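Local structure of glucosidase (5Z3K) at residues A[157-162]-A[197-202]; A[339-344]-A[358-363]; A[370-375]-A[476-481]; A[390-395]-A[405-410]. The protein probably hydrolyses O-glycosidic bonds as a beta-glucosidase of glycoside hydrolase family 39. One frame throughout, in Å; residues are numbered along the deposited sequence.

Interaction 1. Residues A[157-162]-A[197-202]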
loop_
_atom_site.group_PDB
_atom_site.type_symbol
_atom_site.label_atom_id
_atom_site.label_comp_id
_atom_site.label_asym_id
_atom_site.label_seq_id
_atom_site.Cartn_x
_atom_site.Cartn_y
_atom_site.Cartn_z
ATOM N N GLN A 157 2.506 8.715 11.857
ATOM C CA GLN A 157 3.602 9.675 11.817
ATOM C C GLN A 157 3.770 10.472 13.120
ATOM O O GLN A 157 3.804 11.702 13.094
ATOM C CB GLN A 157 3.425 10.628 10.643
ATOM C CG GLN A 157 2.710 9.989 9.478
ATOM C CD GLN A 157 2.650 10.841 8.226
ATOM O OE1 GLN A 157 3.627 11.478 7.842
ATOM N NE2 GLN A 157 1.497 10.833 7.566
ATOM N N PRO A 158 3.892 9.795 14.269
ATOM C CA PRO A 158 4.142 10.543 15.517
ATOM C C PRO A 158 5.470 11.278 15.517
ATOM O O PRO A 158 5.628 12.231 16.286
ATOM C CB PRO A 158 4.111 9.451 16.598
ATOM C CG PRO A 158 4.528 8.204 15.866
ATOM C CD PRO A 158 3.861 8.340 14.516
ATOM N N ASP A 159 6.429 10.869 14.679
ATOM C CA ASP A 159 7.727 11.530 14.589
ATOM C C ASP A 159 7.752 12.648 13.552
ATOM O O ASP A 159 8.818 13.225 13.307
ATOM C CB ASP A 159 8.822 10.503 14.269
ATOM C CG ASP A 159 8.481 9.621 13.067
ATOM O OD1 ASP A 159 7.280 9.447 12.759
ATOM O OD2 ASP A 159 9.423 9.096 12.428
ATOM N N PHE A 160 6.611 12.963 12.939
ATOM C CA PHE A 160 6.528 14.026 11.939
ATOM C C PHE A 160 6.354 15.365 12.658
ATOM O O PHE A 160 5.301 16.007 12.615
ATOM C CB PHE A 160 5.386 13.754 10.969
ATOM C CG PHE A 160 5.464 14.540 9.696
ATOM C CD1 PHE A 160 6.322 14.157 8.683
ATOM C CD2 PHE A 160 4.663 15.645 9.497
ATOM C CE1 PHE A 160 6.390 14.872 7.509
ATOM C CE2 PHE A 160 4.728 16.363 8.320
ATOM C CZ PHE A 160 5.591 15.975 7.332
ATOM N N GLY A 161 7.424 15.778 13.341
ATOM C CA GLY A 161 7.295 16.925 14.218
ATOM C C GLY A 161 6.211 16.674 15.252
ATOM O O GLY A 161 5.997 15.546 15.709
ATOM N N LYS A 162 5.514 17.746 15.624
ATOM C CA LYS A 162 4.330 17.660 16.469
ATOM C C LYS A 162 3.046 17.783 15.657
ATOM O O LYS A 162 1.980 18.066 16.217
ATOM C CB LYS A 162 4.369 18.735 17.557
ATOM C CG LYS A 162 5.663 18.777 18.341
ATOM C CD LYS A 162 5.839 17.535 19.190
ATOM C CE LYS A 162 7.112 17.622 20.033
ATOM N NZ LYS A 162 7.822 16.302 20.160
ATOM N N VAL A 197 5.911 4.884 11.570
ATOM C CA VAL A 197 7.088 5.744 11.543
ATOM C C VAL A 197 7.144 6.525 10.239
ATOM O O VAL A 197 7.163 5.943 9.146
ATOM C CB VAL A 197 8.355 4.895 11.722
ATOM C CG1 VAL A 197 9.595 5.789 11.790
ATOM C CG2 VAL A 197 8.251 4.017 12.962
ATOM N N ALA A 198 7.223 7.854 10.345
ATOM C CA ALA A 198 7.326 8.685 9.151
ATOM C C ALA A 198 8.747 8.743 8.609
ATOM O O ALA A 198 8.935 8.869 7.394
ATOM C CB ALA A 198 6.842 10.109 9.446
ATOM N N PHE A 199 9.749 8.675 9.485
ATOM C CA PHE A 199 11.156 8.836 9.115
ATOM C C PHE A 199 11.925 7.575 9.505
ATOM O O PHE A 199 12.711 7.588 10.464
ATOM C CB PHE A 199 11.746 10.077 9.788
ATOM C CG PHE A 199 10.973 11.345 9.513
ATOM C CD1 PHE A 199 10.413 11.577 8.268
ATOM C CD2 PHE A 199 10.817 12.302 10.497
ATOM C CE1 PHE A 199 9.709 12.735 8.008
ATOM C CE2 PHE A 199 10.120 13.462 10.247
ATOM C CZ PHE A 199 9.564 13.682 9.002
ATOM N N PRO A 200 11.741 6.469 8.765
ATOM C CA PRO A 200 12.228 5.162 9.250
ATOM C C PRO A 200 13.739 5.003 9.278
ATOM O O PRO A 200 14.209 4.020 9.863
ATOM C CB PRO A 200 11.604 4.160 8.270
ATOM C CG PRO A 200 11.345 4.964 7.029
ATOM C CD PRO A 200 10.970 6.337 7.514
ATOM N N LEU A 201 14.514 5.891 8.657
ATOM C CA LEU A 201 15.966 5.845 8.806
ATOM C C LEU A 201 16.468 6.853 9.839
ATOM O O LEU A 201 17.661 7.173 9.851
ATOM C CB LEU A 201 16.665 6.076 7.464
ATOM C CG LEU A 201 16.354 5.103 6.317
ATOM C CD1 LEU A 201 17.177 5.438 5.075
ATOM C CD2 LEU A 201 16.573 3.654 6.745
ATOM N N ASN A 202 15.584 7.361 10.695
ATOM C CA ASN A 202 15.938 8.327 11.733
ATOM C C ASN A 202 15.742 7.676 13.095
ATOM O O ASN A 202 14.646 7.199 13.403
ATOM C CB ASN A 202 15.083 9.593 11.633
ATOM C CG ASN A 202 15.546 10.536 10.534
ATOM O OD1 ASN A 202 15.410 10.243 9.354
ATOM N ND2 ASN A 202 16.080 11.689 10.924
HETATM O O HOH W 1 11.757 8.557 13.806
#
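The carboxylate of D159 takes hold of two successive backbone N-H groups, those of A198 and F199. A198 N meets D159 OD1 at 2.9 Å on its syn lone pair, in a bond close to straight (167°). F199 N reaches D159 OD2 at 3.0 Å, also on the syn side but out of the carboxylate plane. An aspartate suits the place, being short and having two oxygens side by side for two adjacent donors; its CG takes the crowded position between backbone N and carbonyl carbon (chi1 51°), which sets the carboxylate carbon near both N-H groups. Water 1 donates to OD2 and to N202 O. A198 CB touches both D159 OD1 at 3.4 Å and Q157 CB at 3.7 Å, so a small residue suits the place. F160 and F199 meet rim to rim, F160 CD1 to F199 CZ 3.3 Å, their planes 42° apart.

Two type I turns, Q157 to F160 and F199 to N202, position these groups. Both segments are loops following neighbouring strands of the TIM barrel, 151-154 and 191-197, at the end where such glycosidases carry their active site. P200 packs on helix 238-252 and strand 223-229, while F199 touches strand 405-408.

Interaction 2. Residues A[339-344]-A[358-363]; sequences QTLATT and AALAGR
L360 sends its CD2 methyl from strand 358-363 toward the helix, against two side chains near the C-terminal part of helix 329-341: T340 CG2 at 3.8 Å, and L341 CD2 at 4.0 Å, with L341 and L360 crossing at about a right angle. Leucine suits this spot because its length carries one methyl, CD2, to both, and T340 can offer a methyl there because its hydroxyl is bonded back to L336 O within the helix. These methyl contacts are the looser part. The contact is tighter where T343 meets G362 and R363. T343 OG1 stands between its backbone N and carbonyl carbon (chi1 64°), where it meets both T340 O and G362. It lies 3.6 Å from G362 CA, and a side chain on residue 362 would run into that oxygen, which is consistent with glycine at this position. T343 CB rests 3.4 Å from R363 O. T343 OG1 donates to T340 O at 2.8 Å, and T343 N also bonds to that carbonyl, which thus receives two donors.

Helix 329-341 follows the last strand of the TIM barrel and leads into strand 345-350; the contact therefore lies where the barrel passes into the beta-sheet domain that accompanies it in GH39 enzymes. An alanine at T343 would probably leave T340 O with one donor fewer and open a gap over G362 where OG1 and CG2 had been.

On the outer side T344 and R363 are partly exposed. T344 N bonds to R363 O at 3.1 Å with a bent N-H...O angle of 142°. The R363 side chain starts away from the helix, and its NE forms a salt bridge with E345.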
loop_
_atom_site.group_PDB
_atom_site.type_symbol
_atom_site.label_atom_id
_atom_site.label_comp_id
_atom_site.label_asym_id
_atom_site.label_seq_id
_atom_site.Cartn_x
_atom_site.Cartn_y
_atom_site.Cartn_z
ATOM N N GLN A 339 -3.653 -7.156 -10.463
ATOM C CA GLN A 339 -4.029 -8.402 -11.106
ATOM C C GLN A 339 -2.863 -9.380 -11.114
ATOM O O GLN A 339 -3.055 -10.589 -10.945
ATOM C CB GLN A 339 -4.532 -8.129 -12.521
ATOM C CG GLN A 339 -5.883 -7.403 -12.498
ATOM C CD GLN A 339 -6.182 -6.668 -13.782
ATOM O OE1 GLN A 339 -5.475 -6.806 -14.777
ATOM N NE2 GLN A 339 -7.243 -5.864 -13.762
ATOM N N THR A 340 -1.650 -8.869 -11.313
ATOM C CA THR A 340 -0.475 -9.731 -11.302
ATOM C C THR A 340 -0.216 -10.275 -9.905
ATOM O O THR A 340 0.080 -11.467 -9.746
ATOM C CB THR A 340 0.746 -8.968 -11.818
ATOM O OG1 THR A 340 0.472 -8.473 -13.133
ATOM C CG2 THR A 340 1.960 -9.881 -11.876
ATOM N N LEU A 341 -0.334 -9.413 -8.884
ATOM C CA LEU A 341 -0.136 -9.812 -7.491
ATOM C C LEU A 341 -1.239 -10.737 -6.989
ATOM O O LEU A 341 -1.062 -11.391 -5.951
ATOM C CB LEU A 341 -0.063 -8.575 -6.579
ATOM C CG LEU A 341 1.154 -7.668 -6.818
ATOM C CD1 LEU A 341 1.167 -6.423 -5.911
ATOM C CD2 LEU A 341 2.441 -8.512 -6.647
ATOM N N ALA A 342 -2.371 -10.802 -7.689
ATOM C CA ALA A 342 -3.445 -11.684 -7.271
ATOM C C ALA A 342 -3.242 -13.117 -7.734
ATOM O O ALA A 342 -3.969 -14.000 -7.270
ATOM C CB ALA A 342 -4.801 -11.183 -7.781
ATOM N N THR A 343 -2.303 -13.370 -8.650
ATOM C CA THR A 343 -1.976 -14.749 -8.966
ATOM C C THR A 343 -1.421 -15.425 -7.720
ATOM O O THR A 343 -0.979 -14.770 -6.774
ATOM C CB THR A 343 -0.969 -14.826 -10.109
ATOM O OG1 THR A 343 0.266 -14.217 -9.705
ATOM C CG2 THR A 343 -1.517 -14.120 -11.343
ATOM N N THR A 344 -1.488 -16.748 -7.693
ATOM C CA THR A 344 -1.058 -17.437 -6.488
ATOM C C THR A 344 0.272 -18.131 -6.641
ATOM O O THR A 344 1.014 -18.231 -5.666
ATOM C CB THR A 344 -2.099 -18.463 -6.044
ATOM O OG1 THR A 344 -2.370 -19.353 -7.123
ATOM C CG2 THR A 344 -3.388 -17.751 -5.630
ATOM N N ALA A 358 11.589 -3.805 -14.984
ATOM C CA ALA A 358 11.170 -4.783 -13.985
ATOM C C ALA A 358 10.102 -5.693 -14.565
ATOM O O ALA A 358 9.207 -5.231 -15.273
ATOM C CB ALA A 358 10.625 -4.073 -12.749
ATOM N N ALA A 359 10.188 -6.982 -14.255
ATOM C CA ALA A 359 9.241 -7.941 -14.792
ATOM C C ALA A 359 8.904 -8.968 -13.722
ATOM O O ALA A 359 9.730 -9.297 -12.865
ATOM C CB ALA A 359 9.798 -8.619 -16.056
ATOM N N LEU A 360 7.676 -9.480 -13.797
ATOM C CA LEU A 360 7.109 -10.353 -12.783
ATOM C C LEU A 360 6.086 -11.253 -13.458
ATOM O O LEU A 360 5.311 -10.793 -14.303
ATOM C CB LEU A 360 6.456 -9.525 -11.660
ATOM C CG LEU A 360 5.758 -10.256 -10.511
ATOM C CD1 LEU A 360 6.737 -11.064 -9.678
ATOM C CD2 LEU A 360 5.009 -9.263 -9.611
ATOM N N ALA A 361 6.077 -12.534 -13.090
ATOM C CA ALA A 361 5.177 -13.478 -13.740
ATOM C C ALA A 361 4.508 -14.380 -12.713
ATOM O O ALA A 361 5.113 -14.760 -11.708
ATOM C CB ALA A 361 5.925 -14.337 -14.769
ATOM N N GLY A 362 3.261 -14.757 -12.993
ATOM C CA GLY A 362 2.531 -15.623 -12.083
ATOM C C GLY A 362 1.361 -16.273 -12.788
ATOM O O GLY A 362 0.987 -15.896 -13.902
ATOM N N ARG A 363 0.786 -17.284 -12.141
ATOM C CA ARG A 363 -0.393 -17.937 -12.709
ATOM C C ARG A 363 -1.455 -18.132 -11.634
ATOM O O ARG A 363 -1.150 -18.223 -10.443
ATOM C CB ARG A 363 -0.046 -19.280 -13.374
ATOM C CG ARG A 363 0.505 -20.335 -12.459
ATOM C CD ARG A 363 0.722 -21.639 -13.217
ATOM N NE ARG A 363 0.961 -22.741 -12.292
ATOM C CZ ARG A 363 1.525 -23.895 -12.622
ATOM N NH1 ARG A 363 1.928 -24.105 -13.869
ATOM N NH2 ARG A 363 1.687 -24.835 -11.697
#

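Interaction 3. Residues A[370-375]-A[476-481]; sequences IRILIS and ELIEIT
R371 and E479 are cross-strand neighbours on adjacent antiparallel strands of the beta domain's large mixed sheet, a non-hydrogen-bonded pair whose side chains run side by side in the same direction. R371 CB lies 4.0 Å from L477 CD1; CG stands anti to the carbonyl carbon (chi1 -68°), and the chain extends to NE. R371 CG and CD each pass 3.8 Å from E479 OE1. R371 NE donates to E479 OE1 at 2.9 Å in a nearly straight salt bridge (174°), in the guanidinium plane but from above that of the carboxylate; the two planes are 52° apart. R371 NH2 gives to water 2, which donates to E479 OE2, and NH1 bonds to Q339 O of helix 329-341. A leucine in place of R371 would probably leave E479 without its charged mate and Q339 O without this donor.

On the other face, paired backbone bonds join I370 to I480, I372 to I478 and I374 to E476; beta-branched isoleucine suits a strand. The faces thus differ in chemistry: isoleucines with one buried carboxylate, E476, salt-bridged to R442 and R444, against leucines L373 and L477 packed on the helix beside a partly exposed ion pair.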
loop_
_atom_site.group_PDB
_atom_site.type_symbol
_atom_site.label_atom_id
_atom_site.label_comp_id
_atom_site.label_asym_id
_atom_site.label_seq_id
_atom_site.Cartn_x
_atom_site.Cartn_y
_atom_site.Cartn_z
ATOM N N ILE A 370 -2.068 -17.150 -17.140
ATOM C CA ILE A 370 -0.706 -16.673 -16.868
ATOM C C ILE A 370 -0.691 -15.156 -17.012
ATOM O O ILE A 370 -1.225 -14.625 -17.995
ATOM C CB ILE A 370 0.308 -17.294 -17.851
ATOM C CG1 ILE A 370 0.047 -18.796 -18.085
ATOM C CG2 ILE A 370 1.748 -16.934 -17.460
ATOM C CD1 ILE A 370 0.249 -19.660 -16.898
ATOM N N ARG A 371 -0.054 -14.450 -16.067
ATOM C CA ARG A 371 0.086 -12.994 -16.143
ATOM C C ARG A 371 1.556 -12.605 -16.095
ATOM O O ARG A 371 2.278 -13.022 -15.185
ATOM C CB ARG A 371 -0.663 -12.299 -15.008
ATOM C CG ARG A 371 -2.163 -12.440 -15.137
ATOM C CD ARG A 371 -2.949 -11.632 -14.100
ATOM N NE ARG A 371 -4.366 -11.783 -14.413
ATOM C CZ ARG A 371 -5.313 -12.111 -13.544
ATOM N NH1 ARG A 371 -5.025 -12.304 -12.259
ATOM N NH2 ARG A 371 -6.564 -12.231 -13.972
ATOM N N ILE A 372 1.989 -11.791 -17.056
ATOM C CA ILE A 372 3.375 -11.324 -17.122
ATOM C C ILE A 372 3.348 -9.804 -17.153
ATOM O O ILE A 372 2.843 -9.200 -18.110
ATOM C CB ILE A 372 4.139 -11.884 -18.331
ATOM C CG1 ILE A 372 4.177 -13.418 -18.305
ATOM C CG2 ILE A 372 5.555 -11.312 -18.338
ATOM C CD1 ILE A 372 3.347 -14.077 -19.429
ATOM N N LEU A 373 3.874 -9.190 -16.100
ATOM C CA LEU A 373 3.846 -7.748 -15.908
ATOM C C LEU A 373 5.233 -7.191 -16.181
ATOM O O LEU A 373 6.220 -7.729 -15.676
ATOM C CB LEU A 373 3.420 -7.420 -14.476
ATOM C CG LEU A 373 3.393 -5.937 -14.130
ATOM C CD1 LEU A 373 2.192 -5.261 -14.834
ATOM C CD2 LEU A 373 3.291 -5.755 -12.641
ATOM N N ILE A 374 5.310 -6.131 -16.983
ATOM C CA ILE A 374 6.570 -5.520 -17.380
ATOM C C ILE A 374 6.457 -4.014 -17.219
ATOM O O ILE A 374 5.546 -3.397 -17.781
ATOM C CB ILE A 374 6.933 -5.850 -18.842
ATOM C CG1 ILE A 374 6.950 -7.358 -19.089
ATOM C CG2 ILE A 374 8.260 -5.180 -19.219
ATOM C CD1 ILE A 374 6.914 -7.715 -20.574
ATOM N N SER A 375 7.397 -3.414 -16.494
ATOM C CA SER A 375 7.487 -1.959 -16.424
ATOM C C SER A 375 8.848 -1.519 -16.927
ATOM O O SER A 375 9.872 -2.091 -16.535
ATOM C CB SER A 375 7.262 -1.425 -15.009
ATOM O OG SER A 375 7.333 0.002 -14.993
ATOM N N GLU A 476 3.214 -2.862 -19.231
ATOM C CA GLU A 476 2.477 -3.820 -20.043
ATOM C C GLU A 476 2.167 -5.137 -19.336
ATOM O O GLU A 476 3.034 -5.732 -18.696
ATOM C CB GLU A 476 3.230 -4.098 -21.348
ATOM C CG GLU A 476 2.417 -4.859 -22.383
ATOM C CD GLU A 476 2.691 -4.389 -23.798
ATOM O OE1 GLU A 476 3.481 -5.052 -24.503
ATOM O OE2 GLU A 476 2.118 -3.358 -24.205
ATOM N N LEU A 477 0.922 -5.580 -19.461
ATOM C CA LEU A 477 0.489 -6.855 -18.900
ATOM C C LEU A 477 0.181 -7.776 -20.060
ATOM O O LEU A 477 -0.641 -7.440 -20.915
ATOM C CB LEU A 477 -0.746 -6.706 -18.007
ATOM C CG LEU A 477 -1.313 -8.019 -17.464
ATOM C CD1 LEU A 477 -0.307 -8.663 -16.520
ATOM C CD2 LEU A 477 -2.640 -7.765 -16.722
ATOM N N ILE A 478 0.852 -8.914 -20.102
ATOM C CA ILE A 478 0.574 -9.955 -21.075
ATOM C C ILE A 478 -0.198 -11.033 -20.350
ATOM O O ILE A 478 0.271 -11.562 -19.336
ATOM C CB ILE A 478 1.865 -10.529 -21.684
ATOM C CG1 ILE A 478 2.714 -9.414 -22.296
ATOM C CG2 ILE A 478 1.528 -11.652 -22.675
ATOM C CD1 ILE A 478 1.972 -8.552 -23.309
ATOM N N GLU A 479 -1.371 -11.372 -20.868
ATOM C CA GLU A 479 -2.229 -12.371 -20.253
ATOM C C GLU A 479 -2.412 -13.520 -21.232
ATOM O O GLU A 479 -2.884 -13.306 -22.353
ATOM C CB GLU A 479 -3.581 -11.761 -19.878
ATOM C CG GLU A 479 -4.342 -12.579 -18.878
ATOM C CD GLU A 479 -5.424 -11.762 -18.205
ATOM O OE1 GLU A 479 -5.144 -11.114 -17.169
ATOM O OE2 GLU A 479 -6.544 -11.753 -18.750
ATOM N N ILE A 480 -2.043 -14.728 -20.814
ATOM C CA ILE A 480 -2.211 -15.935 -21.626
ATOM C C ILE A 480 -3.216 -16.847 -20.937
ATOM O O ILE A 480 -3.066 -17.157 -19.750
ATOM C CB ILE A 480 -0.875 -16.663 -21.845
ATOM C CG1 ILE A 480 0.164 -15.689 -22.381
ATOM C CG2 ILE A 480 -1.051 -17.819 -22.825
ATOM C CD1 ILE A 480 1.543 -16.204 -22.290
ATOM N N THR A 481 -4.247 -17.268 -21.671
ATOM C CA THR A 481 -5.302 -18.080 -21.083
ATOM C C THR A 481 -5.567 -19.327 -21.909
ATOM O O THR A 481 -5.370 -19.345 -23.128
ATOM C CB THR A 481 -6.600 -17.298 -20.946
ATOM O OG1 THR A 481 -6.942 -16.739 -22.228
ATOM C CG2 THR A 481 -6.415 -16.185 -19.935
HETATM O O HOH W 2 -8.275 -12.602 -16.576
#

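Interaction 4. Residues A[390-395]-A[405-410]; sequences DVFEFQ and MSLNVP
The ring of F394 has the CB of M405, a selenomethionine, over one face: that carbon stands 4.2 Å from the ring centroid and 23° off the normal, a CH-pi contact displaced toward the rim. L407 CD2 approaches the same ring obliquely, 3.5 Å from F394 CE1, the two side chains crossing at about a right angle. This methyl, L407 CD2, also comes 3.8 Å from CD2 of the F392 ring, again obliquely, so one leucine branch is shared by two phenylalanines. F392 adds its CB, 3.6 Å from V409 CG1, while its side chain touches N232 and I270.

The strands form an antiparallel beta-hairpin whose connecting loop is not modelled between 397 and 403. F392 and L407, and F394 and M405, are hydrogen-bonded pairs, each joined by two backbone bonds. Past the paired residues V409 N still donates to D390 O at 3.2 Å, from above the carbonyl plane.

On the reverse face V391 lies against S406, V391 CG1 to S406 CB 3.9 Å, and V391 CG2 is 3.5 Å from N408 OD1. N408 ND2 bonds to L201 O, and its backbone N to N202 OD1, tying the hairpin to a barrel loop. Bulky apolar residues suit the first face, where L407 and V409 also pack on W228; the other sets the apolar V391 among S406, N408 and the exposed E393, which gives this small surface hairpin one largely apolar side and one of mixed character.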
loop_
_atom_site.group_PDB
_atom_site.type_symbol
_atom_site.label_atom_id
_atom_site.label_comp_id
_atom_site.label_asym_id
_atom_site.label_seq_id
_atom_site.Cartn_x
_atom_site.Cartn_y
_atom_site.Cartn_z
ATOM N N ASP A 390 23.420 12.656 2.743
ATOM C CA ASP A 390 22.233 11.843 2.468
ATOM C C ASP A 390 21.120 12.161 3.466
ATOM O O ASP A 390 20.689 11.339 4.280
ATOM C CB ASP A 390 22.594 10.366 2.460
ATOM C CG ASP A 390 23.296 9.963 1.183
ATOM O OD1 ASP A 390 22.978 10.553 0.123
ATOM O OD2 ASP A 390 24.161 9.071 1.234
ATOM N N VAL A 391 20.670 13.406 3.370
ATOM C CA VAL A 391 19.555 13.940 4.138
ATOM C C VAL A 391 18.680 14.728 3.177
ATOM O O VAL A 391 19.183 15.500 2.354
ATOM C CB VAL A 391 20.034 14.837 5.305
ATOM C CG1 VAL A 391 18.910 15.751 5.789
ATOM C CG2 VAL A 391 20.552 13.999 6.446
ATOM N N PHE A 392 17.373 14.524 3.267
ATOM C CA PHE A 392 16.413 15.231 2.438
ATOM C C PHE A 392 15.739 16.296 3.289
ATOM O O PHE A 392 15.245 15.994 4.380
ATOM C CB PHE A 392 15.382 14.257 1.863
ATOM C CG PHE A 392 14.314 14.914 1.029
ATOM C CD1 PHE A 392 14.632 15.921 0.132
ATOM C CD2 PHE A 392 12.993 14.514 1.139
ATOM C CE1 PHE A 392 13.649 16.523 -0.637
ATOM C CE2 PHE A 392 12.002 15.115 0.369
ATOM C CZ PHE A 392 12.334 16.117 -0.520
ATOM N N GLU A 393 15.735 17.533 2.801
ATOM C CA GLU A 393 15.145 18.661 3.512
ATOM C C GLU A 393 14.004 19.233 2.690
ATOM O O GLU A 393 14.156 19.475 1.487
ATOM C CB GLU A 393 16.190 19.746 3.798
ATOM C CG GLU A 393 17.553 19.207 4.215
ATOM C CD GLU A 393 18.492 20.296 4.707
ATOM O OE1 GLU A 393 18.932 21.129 3.881
ATOM O OE2 GLU A 393 18.792 20.315 5.921
ATOM N N PHE A 394 12.863 19.453 3.337
ATOM C CA PHE A 394 11.684 19.935 2.633
ATOM C C PHE A 394 10.896 20.856 3.553
ATOM O O PHE A 394 11.098 20.875 4.770
ATOM C CB PHE A 394 10.809 18.773 2.125
ATOM C CG PHE A 394 10.337 17.838 3.205
ATOM C CD1 PHE A 394 11.198 16.909 3.764
ATOM C CD2 PHE A 394 9.026 17.876 3.646
ATOM C CE1 PHE A 394 10.768 16.051 4.757
ATOM C CE2 PHE A 394 8.588 17.017 4.636
ATOM C CZ PHE A 394 9.459 16.106 5.193
ATOM N N GLN A 395 10.006 21.637 2.944
ATOM C CA GLN A 395 9.143 22.566 3.660
ATOM C C GLN A 395 7.793 21.918 3.942
ATOM O O GLN A 395 7.298 21.105 3.158
ATOM C CB GLN A 395 8.937 23.851 2.853
ATOM C CG GLN A 395 10.225 24.522 2.389
ATOM C CD GLN A 395 10.155 26.039 2.455
ATOM O OE1 GLN A 395 9.319 26.666 1.796
ATOM N NE2 GLN A 395 11.034 26.638 3.256
HETATM N N MSE A 405 11.592 20.635 7.466
HETATM C CA MSE A 405 11.877 19.328 8.050
HETATM C C MSE A 405 12.969 18.572 7.288
HETATM O O MSE A 405 13.341 18.948 6.175
HETATM C CB MSE A 405 10.602 18.484 8.103
HETATM C CG MSE A 405 9.510 19.063 8.991
HETATM SE SE MSE A 405 8.532 17.660 9.904
HETATM C CE MSE A 405 10.006 16.924 10.934
ATOM N N SER A 406 13.472 17.501 7.898
ATOM C CA SER A 406 14.567 16.736 7.317
ATOM C C SER A 406 14.495 15.287 7.781
ATOM O O SER A 406 14.084 14.999 8.909
ATOM C CB SER A 406 15.925 17.340 7.691
ATOM O OG SER A 406 16.299 16.940 8.994
ATOM N N LEU A 407 14.906 14.375 6.899
ATOM C CA LEU A 407 14.966 12.959 7.228
ATOM C C LEU A 407 16.169 12.331 6.542
ATOM O O LEU A 407 16.652 12.825 5.520
ATOM C CB LEU A 407 13.682 12.220 6.816
ATOM C CG LEU A 407 13.482 11.961 5.316
ATOM C CD1 LEU A 407 12.727 10.669 5.085
ATOM C CD2 LEU A 407 12.742 13.119 4.668
ATOM N N ASN A 408 16.647 11.227 7.118
ATOM C CA ASN A 408 17.719 10.451 6.505
ATOM C C ASN A 408 17.182 9.655 5.316
ATOM O O ASN A 408 16.114 9.040 5.399
ATOM C CB ASN A 408 18.350 9.511 7.529
ATOM C CG ASN A 408 19.067 10.261 8.644
ATOM O OD1 ASN A 408 19.448 11.423 8.481
ATOM N ND2 ASN A 408 19.236 9.605 9.785
ATOM N N VAL A 409 17.919 9.681 4.207
ATOM C CA VAL A 409 17.539 8.976 2.982
ATOM C C VAL A 409 18.701 8.063 2.618
ATOM O O VAL A 409 19.851 8.387 2.941
ATOM C CB VAL A 409 17.227 9.951 1.835
ATOM C CG1 VAL A 409 15.900 10.679 2.068
ATOM C CG2 VAL A 409 18.371 10.935 1.645
ATOM N N PRO A 410 18.466 6.927 1.967
ATOM C CA PRO A 410 19.577 6.060 1.585
ATOM C C PRO A 410 20.441 6.732 0.534
ATOM O O PRO A 410 19.992 7.661 -0.153
ATOM C CB PRO A 410 18.881 4.805 1.029
ATOM C CG PRO A 410 17.508 5.236 0.663
ATOM C CD PRO A 410 17.153 6.377 1.567
#

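Following the chain from the N terminus, interaction 1 comes first, closing the stretch that holds helix 169-186 and strand 191-197 and joining two loops at one end of the TIM barrel. Interaction 2 then closes a short excursion through strand 345-350, where the helix after the last barrel strand meets the sheet. Interaction 3 opens next and spans about a hundred residues, bringing strand 474-482 beside strand 369-376. Interaction 4 is nested within that long loop, yet its hairpin lies back over the barrel, touching interaction 1, with centres 11 Å apart. Interactions 2 and 3 touch through adjacent strands of the same sheet, across the molecule from interaction 1.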